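Local coordinates for protein methylenetetrahydrofolate--tRNA-(uracil-5-)-methyltransferase TrmFO (Thermus thermophilus, PDB 3G5R) that probably catalyses the folate-dependent methylation of uridine 54 in tRNA to 5-methyluridine, using FAD, methylenetetrahydrofolate and NADH or NADPH, at residues Tyr157-Pro162 / Gly305-Asn310; Glu80-Ala85 / Glu98-Tyr103; Pro135-Ala140 / Arg309-Asn314. All coordinates share one frame; numbering follows the deposited sequence.

Contact 1 of 3, residues Tyr157-Pro162 / Gly305-Asn310. With THG ((6S)-5,6,7,8-tetrahydrofolate), chain C.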
loop_
_atom_site.group_PDB
_atom_site.type_symbol
_atom_site.label_atom_id
_atom_site.label_comp_id
_atom_site.label_asym_id
_atom_site.label_seq_id
_atom_site.Cartn_x
_atom_site.Cartn_y
_atom_site.Cartn_z
ATOM N N TYR A 157 6.010 -12.222 -4.129
ATOM C CA TYR A 157 5.987 -12.110 -2.682
ATOM C C TYR A 157 6.412 -10.715 -2.274
ATOM O O TYR A 157 7.189 -10.066 -2.978
ATOM C CB TYR A 157 6.941 -13.130 -2.047
ATOM C CG TYR A 157 6.558 -14.572 -2.305
ATOM C CD1 TYR A 157 6.888 -15.196 -3.504
ATOM C CD2 TYR A 157 5.870 -15.307 -1.351
ATOM C CE1 TYR A 157 6.535 -16.512 -3.744
ATOM C CE2 TYR A 157 5.518 -16.625 -1.581
ATOM C CZ TYR A 157 5.851 -17.221 -2.780
ATOM O OH TYR A 157 5.500 -18.533 -3.010
ATOM N N ASP A 158 5.901 -10.242 -1.145
ATOM C CA ASP A 158 6.496 -9.064 -0.544
ATOM C C ASP A 158 7.376 -9.484 0.628
ATOM O O ASP A 158 7.213 -10.568 1.194
ATOM C CB ASP A 158 5.466 -7.974 -0.186
ATOM C CG ASP A 158 4.343 -8.467 0.708
ATOM O OD1 ASP A 158 3.286 -7.801 0.735
ATOM O OD2 ASP A 158 4.507 -9.486 1.403
ATOM N N ALA A 159 8.345 -8.640 0.936
ATOM C CA ALA A 159 9.260 -8.861 2.043
ATOM C C ALA A 159 9.630 -7.471 2.503
ATOM O O ALA A 159 10.663 -6.921 2.117
ATOM C CB ALA A 159 10.484 -9.613 1.585
ATOM N N ALA A 160 8.748 -6.894 3.301
ATOM C CA ALA A 160 8.840 -5.488 3.639
ATOM C C ALA A 160 9.442 -5.322 5.017
ATOM O O ALA A 160 9.109 -6.054 5.952
ATOM C CB ALA A 160 7.473 -4.850 3.581
ATOM N N SER A 161 10.349 -4.363 5.128
ATOM C CA SER A 161 10.889 -3.987 6.416
ATOM C C SER A 161 10.037 -2.853 6.973
ATOM O O SER A 161 9.332 -2.170 6.225
ATOM C CB SER A 161 12.343 -3.544 6.270
ATOM O OG SER A 161 12.462 -2.512 5.311
ATOM N N PRO A 162 10.081 -2.659 8.295
ATOM C CA PRO A 162 9.297 -1.596 8.924
ATOM C C PRO A 162 9.738 -0.219 8.446
ATOM O O PRO A 162 10.925 0.019 8.219
ATOM C CB PRO A 162 9.612 -1.751 10.416
ATOM C CG PRO A 162 10.124 -3.151 10.565
ATOM C CD PRO A 162 10.798 -3.491 9.276
ATOM N N GLY A 305 6.466 -4.293 9.047
ATOM C CA GLY A 305 7.029 -5.295 8.163
ATOM C C GLY A 305 6.094 -6.473 7.966
ATOM O O GLY A 305 5.335 -6.845 8.867
ATOM N N VAL A 306 6.148 -7.063 6.779
ATOM C CA VAL A 306 5.363 -8.253 6.474
ATOM C C VAL A 306 6.077 -9.108 5.443
ATOM O O VAL A 306 6.938 -8.629 4.704
ATOM C CB VAL A 306 3.966 -7.908 5.910
ATOM C CG1 VAL A 306 3.131 -7.161 6.946
ATOM C CG2 VAL A 306 4.096 -7.096 4.633
ATOM N N MET A 307 5.703 -10.378 5.394
ATOM C CA MET A 307 6.209 -11.282 4.376
ATOM C C MET A 307 5.080 -12.205 3.948
ATOM O O MET A 307 4.704 -13.118 4.678
ATOM C CB MET A 307 7.407 -12.062 4.911
ATOM C CG MET A 307 8.584 -11.153 5.223
ATOM S SD MET A 307 10.024 -12.031 5.834
ATOM C CE MET A 307 10.316 -13.159 4.478
ATOM N N HIS A 308 4.523 -11.936 2.768
ATOM C CA HIS A 308 3.344 -12.642 2.279
ATOM C C HIS A 308 3.490 -13.063 0.832
ATOM O O HIS A 308 4.174 -12.406 0.046
ATOM C CB HIS A 308 2.109 -11.734 2.329
ATOM C CG HIS A 308 1.664 -11.379 3.708
ATOM N ND1 HIS A 308 1.249 -10.109 4.048
ATOM C CD2 HIS A 308 1.562 -12.124 4.833
ATOM C CE1 HIS A 308 0.912 -10.088 5.325
ATOM N NE2 HIS A 308 1.093 -11.297 5.823
ATOM N N ARG A 309 2.811 -14.147 0.475
ATOM C CA ARG A 309 2.515 -14.416 -0.920
ATOM C C ARG A 309 1.621 -13.267 -1.402
ATOM O O ARG A 309 0.535 -13.048 -0.866
ATOM C CB ARG A 309 1.794 -15.760 -1.041
ATOM C CG ARG A 309 1.132 -16.010 -2.377
ATOM C CD ARG A 309 2.117 -16.461 -3.436
ATOM N NE ARG A 309 1.397 -16.753 -4.669
ATOM C CZ ARG A 309 1.185 -15.865 -5.633
ATOM N NH1 ARG A 309 1.673 -14.635 -5.519
ATOM N NH2 ARG A 309 0.500 -16.213 -6.715
ATOM N N ASN A 310 2.096 -12.523 -2.395
ATOM C CA ASN A 310 1.467 -11.268 -2.786
ATOM C C ASN A 310 1.998 -10.810 -4.142
ATOM O O ASN A 310 3.097 -10.278 -4.232
ATOM C CB ASN A 310 1.789 -10.209 -1.726
ATOM C CG ASN A 310 0.993 -8.925 -1.899
ATOM O OD1 ASN A 310 -0.154 -8.832 -1.468
ATOM N ND2 ASN A 310 1.618 -7.914 -2.500
HETATM N N3 THG C . -1.711 -9.581 2.139
HETATM C C2 THG C . -1.371 -10.780 1.596
HETATM N N1 THG C . -1.477 -11.937 2.345
HETATM C C8A THG C . -1.924 -11.878 3.630
HETATM C C4A THG C . -2.281 -10.632 4.203
HETATM C C4 THG C . -2.174 -9.521 3.478
HETATM N N8 THG C . -2.042 -13.126 4.452
HETATM C C7 THG C . -2.816 -13.050 5.702
HETATM C C6 THG C . -2.589 -11.703 6.398
HETATM N N5 THG C . -2.777 -10.591 5.543
HETATM O O4 THG C . -2.522 -8.283 4.029
HETATM N N2 THG C . -0.913 -10.851 0.226
HETATM O O HOH W 1 1.207 -7.588 2.170
#
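Asp158 and His308 face each other across two antiparallel strands, and the carboxylate of Asp158 grips the backbone of its neighbour. Its OD2 accepts the amide N of His308 at 2.8 Å, met nearly along the C-O axis. The backbone O of Asp158 takes the same N-H only weakly. In return Asp158 N donates to His308 O at 3.0 Å. Further along, Ala160 N binds Val306 O at 2.9 Å in a nearly straight bond. The carboxylate bends back to the partner strand because CG of Asp158 lies between the backbone N and the carbonyl carbon (chi1 55°). Its other oxygen, OD1, accepts a hydrogen bond from a water 2.5 Å away. That water also bonds His308 ND1 and lies at the edge of the imidazole, in its plane.

One face of the imidazole carries the bound tetrahydrofolate, whose C8A sits over the ring centre. The exocyclic N2 of the folate donates twice: to Arg309 O at 2.8 Å and to Asn310 OD1 at 2.7 Å. On the other face of the sheet, Arg309 CD packs over the Tyr157 ring, 4.2 Å from its centroid, a CH-pi contact. The guanidinium turns away to Thr311 and to the backbone of Tyr156. Gln391, from a loop, adds a bond to Ala159 N.

Strand 154-165 pairs here with 301-313, an outermost strand of the antiparallel sheet, and one face of the pair carries the folate site. Asp158 probably helps to position His308, through its amide and, by way of water, its ring. A backbone carbonyl and a side-chain amide oxygen of neighbouring residues hold the pterin amino group.

Contact 2 of 3, residues Glu80-Ala85 / Glu98-Tyr103. With CA (calcium ion), chain D.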
loop_
_atom_site.group_PDB
_atom_site.type_symbol
_atom_site.label_atom_id
_atom_site.label_comp_id
_atom_site.label_asym_id
_atom_site.label_seq_id
_atom_site.Cartn_x
_atom_site.Cartn_y
_atom_site.Cartn_z
ATOM N N GLU A 80 -20.600 1.991 0.941
ATOM C CA GLU A 80 -22.046 1.790 1.051
ATOM C C GLU A 80 -22.352 0.390 1.595
ATOM O O GLU A 80 -23.102 0.222 2.576
ATOM C CB GLU A 80 -22.688 1.999 -0.323
ATOM C CG GLU A 80 -24.172 1.672 -0.401
ATOM C CD GLU A 80 -24.755 1.997 -1.766
ATOM O OE1 GLU A 80 -25.571 1.200 -2.270
ATOM O OE2 GLU A 80 -24.391 3.046 -2.335
ATOM N N ALA A 81 -21.757 -0.616 0.959
ATOM C CA ALA A 81 -21.906 -2.001 1.382
ATOM C C ALA A 81 -21.412 -2.214 2.815
ATOM O O ALA A 81 -22.030 -2.946 3.597
ATOM C CB ALA A 81 -21.162 -2.929 0.418
ATOM N N ALA A 82 -20.300 -1.574 3.162
ATOM C CA ALA A 82 -19.745 -1.723 4.505
ATOM C C ALA A 82 -20.680 -1.137 5.564
ATOM O O ALA A 82 -20.937 -1.773 6.587
ATOM C CB ALA A 82 -18.360 -1.091 4.597
ATOM N N ASP A 83 -21.194 0.066 5.316
ATOM C CA ASP A 83 -22.074 0.704 6.288
ATOM C C ASP A 83 -23.306 -0.164 6.531
ATOM O O ASP A 83 -23.768 -0.295 7.663
ATOM C CB ASP A 83 -22.516 2.088 5.804
ATOM C CG ASP A 83 -21.475 3.165 6.062
ATOM O OD1 ASP A 83 -20.611 2.980 6.947
ATOM O OD2 ASP A 83 -21.543 4.213 5.388
ATOM N N LEU A 84 -23.834 -0.745 5.457
ATOM C CA LEU A 84 -25.033 -1.573 5.541
ATOM C C LEU A 84 -24.761 -2.947 6.138
ATOM O O LEU A 84 -25.687 -3.638 6.538
ATOM C CB LEU A 84 -25.675 -1.730 4.161
ATOM C CG LEU A 84 -26.181 -0.439 3.525
ATOM C CD1 LEU A 84 -26.622 -0.691 2.085
ATOM C CD2 LEU A 84 -27.324 0.163 4.342
ATOM N N ALA A 85 -23.498 -3.350 6.192
ATOM C CA ALA A 85 -23.158 -4.667 6.726
ATOM C C ALA A 85 -22.401 -4.573 8.053
ATOM O O ALA A 85 -21.789 -5.543 8.498
ATOM C CB ALA A 85 -22.353 -5.469 5.700
ATOM N N GLU A 98 -20.429 -11.883 4.411
ATOM C CA GLU A 98 -21.357 -12.409 3.419
ATOM C C GLU A 98 -22.354 -11.344 2.973
ATOM O O GLU A 98 -22.707 -11.262 1.795
ATOM C CB GLU A 98 -22.088 -13.643 3.966
ATOM C CG GLU A 98 -21.198 -14.874 4.118
ATOM C CD GLU A 98 -20.077 -14.681 5.134
ATOM O OE1 GLU A 98 -18.928 -15.077 4.829
ATOM O OE2 GLU A 98 -20.339 -14.127 6.228
ATOM N N GLU A 99 -22.808 -10.521 3.912
ATOM C CA GLU A 99 -23.728 -9.443 3.566
ATOM C C GLU A 99 -23.019 -8.391 2.710
ATOM O O GLU A 99 -23.594 -7.847 1.764
ATOM C CB GLU A 99 -24.311 -8.806 4.827
ATOM C CG GLU A 99 -25.303 -7.694 4.538
ATOM C CD GLU A 99 -26.515 -8.181 3.764
ATOM O OE1 GLU A 99 -26.923 -9.345 3.961
ATOM O OE2 GLU A 99 -27.064 -7.398 2.959
ATOM N N PHE A 100 -21.762 -8.120 3.051
ATOM C CA PHE A 100 -20.938 -7.151 2.336
ATOM C C PHE A 100 -20.762 -7.558 0.874
ATOM O O PHE A 100 -21.093 -6.801 -0.040
ATOM C CB PHE A 100 -19.581 -7.034 3.045
ATOM C CG PHE A 100 -18.560 -6.197 2.315
ATOM C CD1 PHE A 100 -17.587 -6.799 1.532
ATOM C CD2 PHE A 100 -18.555 -4.814 2.440
ATOM C CE1 PHE A 100 -16.629 -6.038 0.876
ATOM C CE2 PHE A 100 -17.601 -4.046 1.787
ATOM C CZ PHE A 100 -16.637 -4.663 1.003
ATOM N N SER A 101 -20.264 -8.765 0.651
ATOM C CA SER A 101 -20.008 -9.217 -0.713
ATOM C C SER A 101 -21.307 -9.496 -1.467
ATOM O O SER A 101 -21.386 -9.286 -2.677
ATOM C CB SER A 101 -19.117 -10.461 -0.709
ATOM O OG SER A 101 -19.818 -11.569 -0.168
ATOM N N GLY A 102 -22.329 -9.955 -0.752
ATOM C CA GLY A 102 -23.613 -10.230 -1.373
ATOM C C GLY A 102 -24.253 -8.969 -1.932
ATOM O O GLY A 102 -24.800 -8.966 -3.037
ATOM N N TYR A 103 -24.179 -7.891 -1.161
ATOM C CA TYR A 103 -24.744 -6.612 -1.561
ATOM C C TYR A 103 -24.018 -6.063 -2.787
ATOM O O TYR A 103 -24.645 -5.631 -3.753
ATOM C CB TYR A 103 -24.647 -5.618 -0.400
ATOM C CG TYR A 103 -25.293 -4.286 -0.677
ATOM C CD1 TYR A 103 -26.641 -4.083 -0.423
ATOM C CD2 TYR A 103 -24.556 -3.225 -1.181
ATOM C CE1 TYR A 103 -27.238 -2.865 -0.676
ATOM C CE2 TYR A 103 -25.145 -2.003 -1.433
ATOM C CZ TYR A 103 -26.489 -1.832 -1.179
ATOM O OH TYR A 103 -27.093 -0.625 -1.423
HETATM CA CA CA D . -27.233 -4.428 8.287
HETATM O O HOH W 2 -24.081 -4.627 2.733
HETATM O O HOH W 3 -28.401 -4.555 10.664
HETATM O O HOH W 4 -25.406 -3.593 10.038
HETATM O O HOH W 5 -29.386 -6.243 8.059
HETATM O O HOH W 6 -28.003 -5.508 5.743
#
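Tyr103 and Glu80 make the polar link between these two helices. The phenol OH donates to Glu80 OE1 at 2.5 Å, on the carboxylate's anti lone pair. OE1 lies at the edge of the tyrosine ring, in its plane, and also forms a salt bridge with Arg107.

The apolar contacts run along the helices from this bond. Leu84 CD1 presses over a face of the Tyr103 ring, 3.5 Å from CZ. Ala81 CB is wedged between two aromatic rings, 3.8 Å from both Tyr103 CD2 and Phe100 CD2. Ala85 CB rests against Glu99 CG and the backbone of Phe100. An alanine in place of Tyr103 would probably open a gap beside Leu84 and Ala81 and leave Glu80 with no hydroxyl partner on this helix.

One water donates to Ala81 O and, weakly, to Glu99 O. A calcium ion is bound by Leu84 O at 2.5 Å and by four waters.

The short helix segments run roughly antiparallel at 143°, their axes 8.6 Å apart, with alanines of one helix facing the aromatic rings of the other. They belong to two helices joined through strands 86-87 and 92-95 of a small antiparallel sheet in the FAD-binding region.

Contact 3 of 3, residues Pro135-Ala140 / Arg309-Asn314. With FAD (flavin-adenine dinucleotide), chain B; THG ((6S)-5,6,7,8-tetrahydrofolate), chain C; EDO (1,2-ethanediol), chain E.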
loop_
_atom_site.group_PDB
_atom_site.type_symbol
_atom_site.label_atom_id
_atom_site.label_comp_id
_atom_site.label_asym_id
_atom_site.label_seq_id
_atom_site.Cartn_x
_atom_site.Cartn_y
_atom_site.Cartn_z
ATOM N N PRO A 135 -3.672 -10.103 -4.928
ATOM C CA PRO A 135 -2.445 -10.765 -4.466
ATOM C C PRO A 135 -2.288 -12.154 -5.087
ATOM O O PRO A 135 -1.170 -12.666 -5.198
ATOM C CB PRO A 135 -2.669 -10.885 -2.951
ATOM C CG PRO A 135 -4.177 -10.866 -2.809
ATOM C CD PRO A 135 -4.585 -9.827 -3.808
ATOM N N LEU A 136 -3.404 -12.748 -5.492
ATOM C CA LEU A 136 -3.385 -14.083 -6.078
ATOM C C LEU A 136 -3.790 -14.043 -7.553
ATOM O O LEU A 136 -4.494 -14.925 -8.043
ATOM C CB LEU A 136 -4.277 -15.029 -5.272
ATOM C CG LEU A 136 -3.846 -15.151 -3.805
ATOM C CD1 LEU A 136 -4.859 -15.973 -3.002
ATOM C CD2 LEU A 136 -2.445 -15.746 -3.711
ATOM N N THR A 137 -3.357 -12.986 -8.232
ATOM C CA THR A 137 -3.436 -12.881 -9.690
ATOM C C THR A 137 -3.048 -14.219 -10.323
ATOM O O THR A 137 -2.022 -14.800 -9.966
ATOM C CB THR A 137 -2.467 -11.790 -10.200
ATOM O OG1 THR A 137 -2.937 -10.493 -9.796
ATOM C CG2 THR A 137 -2.330 -11.837 -11.725
ATOM N N SER A 138 -3.868 -14.705 -11.252
ATOM C CA SER A 138 -3.608 -16.006 -11.878
ATOM C C SER A 138 -2.219 -16.039 -12.509
ATOM O O SER A 138 -1.710 -15.017 -12.966
ATOM C CB SER A 138 -4.679 -16.335 -12.925
ATOM O OG SER A 138 -4.395 -15.699 -14.160
ATOM N N GLU A 139 -1.602 -17.218 -12.529
ATOM C CA GLU A 139 -0.252 -17.348 -13.066
ATOM C C GLU A 139 -0.167 -16.924 -14.528
ATOM O O GLU A 139 0.806 -16.303 -14.941
ATOM C CB GLU A 139 0.280 -18.777 -12.890
ATOM C CG GLU A 139 1.572 -19.065 -13.655
ATOM C CD GLU A 139 2.719 -18.125 -13.296
ATOM O OE1 GLU A 139 3.787 -18.225 -13.938
ATOM O OE2 GLU A 139 2.565 -17.290 -12.377
ATOM N N ALA A 140 -1.193 -17.248 -15.308
ATOM C CA ALA A 140 -1.211 -16.867 -16.717
ATOM C C ALA A 140 -1.069 -15.356 -16.902
ATOM O O ALA A 140 -0.283 -14.895 -17.730
ATOM C CB ALA A 140 -2.481 -17.371 -17.397
ATOM N N ARG A 309 2.811 -14.147 0.475
ATOM C CA ARG A 309 2.515 -14.416 -0.920
ATOM C C ARG A 309 1.621 -13.267 -1.402
ATOM O O ARG A 309 0.535 -13.048 -0.866
ATOM C CB ARG A 309 1.794 -15.760 -1.041
ATOM C CG ARG A 309 1.132 -16.010 -2.377
ATOM C CD ARG A 309 2.117 -16.461 -3.436
ATOM N NE ARG A 309 1.397 -16.753 -4.669
ATOM C CZ ARG A 309 1.185 -15.865 -5.633
ATOM N NH1 ARG A 309 1.673 -14.635 -5.519
ATOM N NH2 ARG A 309 0.500 -16.213 -6.715
ATOM N N ASN A 310 2.096 -12.523 -2.395
ATOM C CA ASN A 310 1.467 -11.268 -2.786
ATOM C C ASN A 310 1.998 -10.810 -4.142
ATOM O O ASN A 310 3.097 -10.278 -4.232
ATOM C CB ASN A 310 1.789 -10.209 -1.726
ATOM C CG ASN A 310 0.993 -8.925 -1.899
ATOM O OD1 ASN A 310 -0.154 -8.832 -1.468
ATOM N ND2 ASN A 310 1.618 -7.914 -2.500
ATOM N N THR A 311 1.227 -11.039 -5.200
ATOM C CA THR A 311 1.618 -10.590 -6.530
ATOM C C THR A 311 1.371 -9.091 -6.676
ATOM O O THR A 311 0.262 -8.618 -6.441
ATOM C CB THR A 311 0.842 -11.357 -7.615
ATOM O OG1 THR A 311 1.233 -12.739 -7.583
ATOM C CG2 THR A 311 1.127 -10.790 -8.995
ATOM N N TYR A 312 2.410 -8.343 -7.042
ATOM C CA TYR A 312 2.253 -6.901 -7.236
ATOM C C TYR A 312 3.283 -6.329 -8.199
ATOM O O TYR A 312 4.332 -6.929 -8.431
ATOM C CB TYR A 312 2.293 -6.151 -5.896
ATOM C CG TYR A 312 3.657 -6.089 -5.237
ATOM C CD1 TYR A 312 4.195 -7.200 -4.601
ATOM C CD2 TYR A 312 4.393 -4.916 -5.234
ATOM C CE1 TYR A 312 5.436 -7.144 -3.988
ATOM C CE2 TYR A 312 5.635 -4.848 -4.628
ATOM C CZ TYR A 312 6.153 -5.968 -4.007
ATOM O OH TYR A 312 7.389 -5.904 -3.405
ATOM N N LEU A 313 2.968 -5.164 -8.752
ATOM C CA LEU A 313 3.828 -4.497 -9.717
ATOM C C LEU A 313 4.745 -3.476 -9.062
ATOM O O LEU A 313 4.449 -2.956 -7.984
ATOM C CB LEU A 313 2.968 -3.773 -10.754
ATOM C CG LEU A 313 2.074 -4.659 -11.614
ATOM C CD1 LEU A 313 1.083 -3.796 -12.390
ATOM C CD2 LEU A 313 2.922 -5.499 -12.557
ATOM N N ASN A 314 5.863 -3.187 -9.724
ATOM C CA ASN A 314 6.720 -2.093 -9.296
ATOM C C ASN A 314 6.087 -0.778 -9.723
ATOM O O ASN A 314 6.360 -0.269 -10.814
ATOM C CB ASN A 314 8.124 -2.222 -9.887
ATOM C CG ASN A 314 9.125 -1.304 -9.207
ATOM O OD1 ASN A 314 8.908 -0.097 -9.100
ATOM N ND2 ASN A 314 10.223 -1.876 -8.736
HETATM P PA FAD B . -8.849 -9.380 -4.642
HETATM O O1A FAD B . -8.169 -10.694 -4.349
HETATM O O2A FAD B . -9.891 -8.964 -3.643
HETATM O O5B FAD B . -9.550 -9.438 -6.082
HETATM C C5B FAD B . -8.854 -9.886 -7.218
HETATM C C4B FAD B . -9.860 -10.674 -8.044
HETATM O O4B FAD B . -9.271 -10.982 -9.291
HETATM C C3B FAD B . -10.236 -12.003 -7.394
HETATM O O3B FAD B . -11.646 -12.112 -7.385
HETATM C C2B FAD B . -9.623 -13.054 -8.304
HETATM O O2B FAD B . -10.439 -14.201 -8.390
HETATM C C1B FAD B . -9.596 -12.318 -9.629
HETATM N N9A FAD B . -8.595 -12.769 -10.608
HETATM C C8A FAD B . -7.275 -13.055 -10.398
HETATM N N7A FAD B . -6.724 -13.390 -11.588
HETATM C C5A FAD B . -7.675 -13.299 -12.552
HETATM C C6A FAD B . -7.664 -13.526 -13.926
HETATM N N6A FAD B . -6.512 -13.707 -14.567
HETATM N N1A FAD B . -8.827 -13.343 -14.646
HETATM C C2A FAD B . -9.992 -12.954 -14.015
HETATM N N3A FAD B . -10.002 -12.737 -12.650
HETATM C C4A FAD B . -8.856 -12.905 -11.944
HETATM N N1 FAD B . -6.342 -7.145 3.636
HETATM C C2 FAD B . -6.858 -6.521 4.752
HETATM O O2 FAD B . -7.076 -5.308 4.738
HETATM N N3 FAD B . -7.116 -7.251 5.898
HETATM C C4 FAD B . -6.870 -8.608 5.910
HETATM O O4 FAD B . -7.102 -9.258 6.928
HETATM C C4X FAD B . -6.358 -9.238 4.780
HETATM N N5 FAD B . -6.109 -10.595 4.792
HETATM C C5X FAD B . -5.609 -11.201 3.660
HETATM C C6 FAD B . -5.364 -12.569 3.672
HETATM C C7 FAD B . -4.865 -13.195 2.542
HETATM C C7M FAD B . -4.598 -14.671 2.569
HETATM C C8 FAD B . -4.603 -12.451 1.395
HETATM C C8M FAD B . -4.061 -13.119 0.167
HETATM C C9 FAD B . -4.853 -11.083 1.382
HETATM C C9A FAD B . -5.349 -10.452 2.512
HETATM N N10 FAD B . -5.585 -9.082 2.498
HETATM C C10 FAD B . -6.101 -8.498 3.630
HETATM C "C1'" FAD B . -4.825 -8.191 1.535
HETATM C "C2'" FAD B . -5.705 -7.384 0.560
HETATM O "O2'" FAD B . -6.202 -6.187 1.139
HETATM C "C3'" FAD B . -6.864 -8.213 0.021
HETATM O "O3'" FAD B . -6.313 -9.285 -0.715
HETATM C "C4'" FAD B . -7.809 -7.405 -0.872
HETATM O "O4'" FAD B . -8.934 -8.199 -1.168
HETATM C "C5'" FAD B . -7.140 -6.997 -2.180
HETATM O "O5'" FAD B . -8.094 -6.440 -3.070
HETATM P P FAD B . -7.894 -6.668 -4.642
HETATM O O1P FAD B . -6.589 -6.044 -5.054
HETATM O O2P FAD B . -9.110 -6.188 -5.394
HETATM O O3P FAD B . -7.689 -8.274 -4.777
HETATM N N3 THG C . -1.711 -9.581 2.139
HETATM C C2 THG C . -1.371 -10.780 1.596
HETATM N N1 THG C . -1.477 -11.937 2.345
HETATM C C8A THG C . -1.924 -11.878 3.630
HETATM C C4A THG C . -2.281 -10.632 4.203
HETATM C C4 THG C . -2.174 -9.521 3.478
HETATM N N8 THG C . -2.042 -13.126 4.452
HETATM C C7 THG C . -2.816 -13.050 5.702
HETATM C C6 THG C . -2.589 -11.703 6.398
HETATM N N5 THG C . -2.777 -10.591 5.543
HETATM O O4 THG C . -2.522 -8.283 4.029
HETATM N N2 THG C . -0.913 -10.851 0.226
HETATM C C1 EDO E . 8.543 -4.888 -6.984
HETATM O O1 EDO E . 9.667 -4.649 -6.127
HETATM C C2 EDO E . 9.006 -5.663 -8.216
HETATM O O2 EDO E . 9.940 -4.866 -8.952
HETATM O O HOH W 7 0.427 -14.702 -9.140
#
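In Thr137 and Thr311 the first torsions act alike: the methyl CG2 lies opposite the backbone N and OG1 beside it (chi1 -69° and -66°). Thr311 CG2 thereby reaches Thr137 CB at 3.9 Å, the two side chains crossing at about a right angle. Thr311 OG1 is turned to the guanidinium of Arg309, whose chain bends at chi2 (80°). NH1 of Arg309 donates to Thr311 OG1 at 2.8 Å in a straight bond that lies in the guanidinium plane.

A water joins the same groups. It donates to Thr137 O, accepts from Arg309 NH2, and bonds Thr311 OG1 at 2.6 Å. Leu136 CD2 covers one face of the guanidinium near its rim and meets Arg309 CG at 3.8 Å. The backbones are tied by Thr311 N, which donates to Pro135 O at 2.9 Å.

Segment 135-140 is the loop that follows strand 129-131 of the parallel, Rossmann-type sheet and leads into helix 139-149. Here it meets the edge strand 301-313 of the antiparallel sheet, so the contact joins the FAD-binding parallel sheet to the antiparallel one, beside FAD and the folate. Ser138 is the N-cap of the helix.

The loop lies along the FAD. Pro135 CG packs 3.4 Å from FAD O3', while Pro135 CB lies 3.6 Å from Asn310 OD1. Ser138 N donates to the adenine N7A at 3.2 Å, and the side chain of Ser138 also bonds Glu120. Thr137 OG1 bonds Thr133, earlier in the same loop. Past the strand, Asn314 caps the next helix and its ND2 holds an ethanediol molecule, probably from the crystallisation liquor.

From the N terminus, contact 2 comes first. It closes a short loop of 12 residues between helices 77-84 and 97-109, and it is complete before the other two open. Contact 3 opens next, at 135-140, and contact 1 opens at 157-162. Both end on strand 301-313 and share Arg309 and Asn310, so the 142-residue loop of contact 1 nests inside the 168-residue loop of contact 3. Contact 1 pairs this strand with strand 154-165; contact 3 joins it to the loop before helix 139-149. Their centres are 13 Å apart, and both touch the folate. Contact 2 stands apart, its nearest atoms about 17 Å from contact 1 and about 13 Å from contact 3.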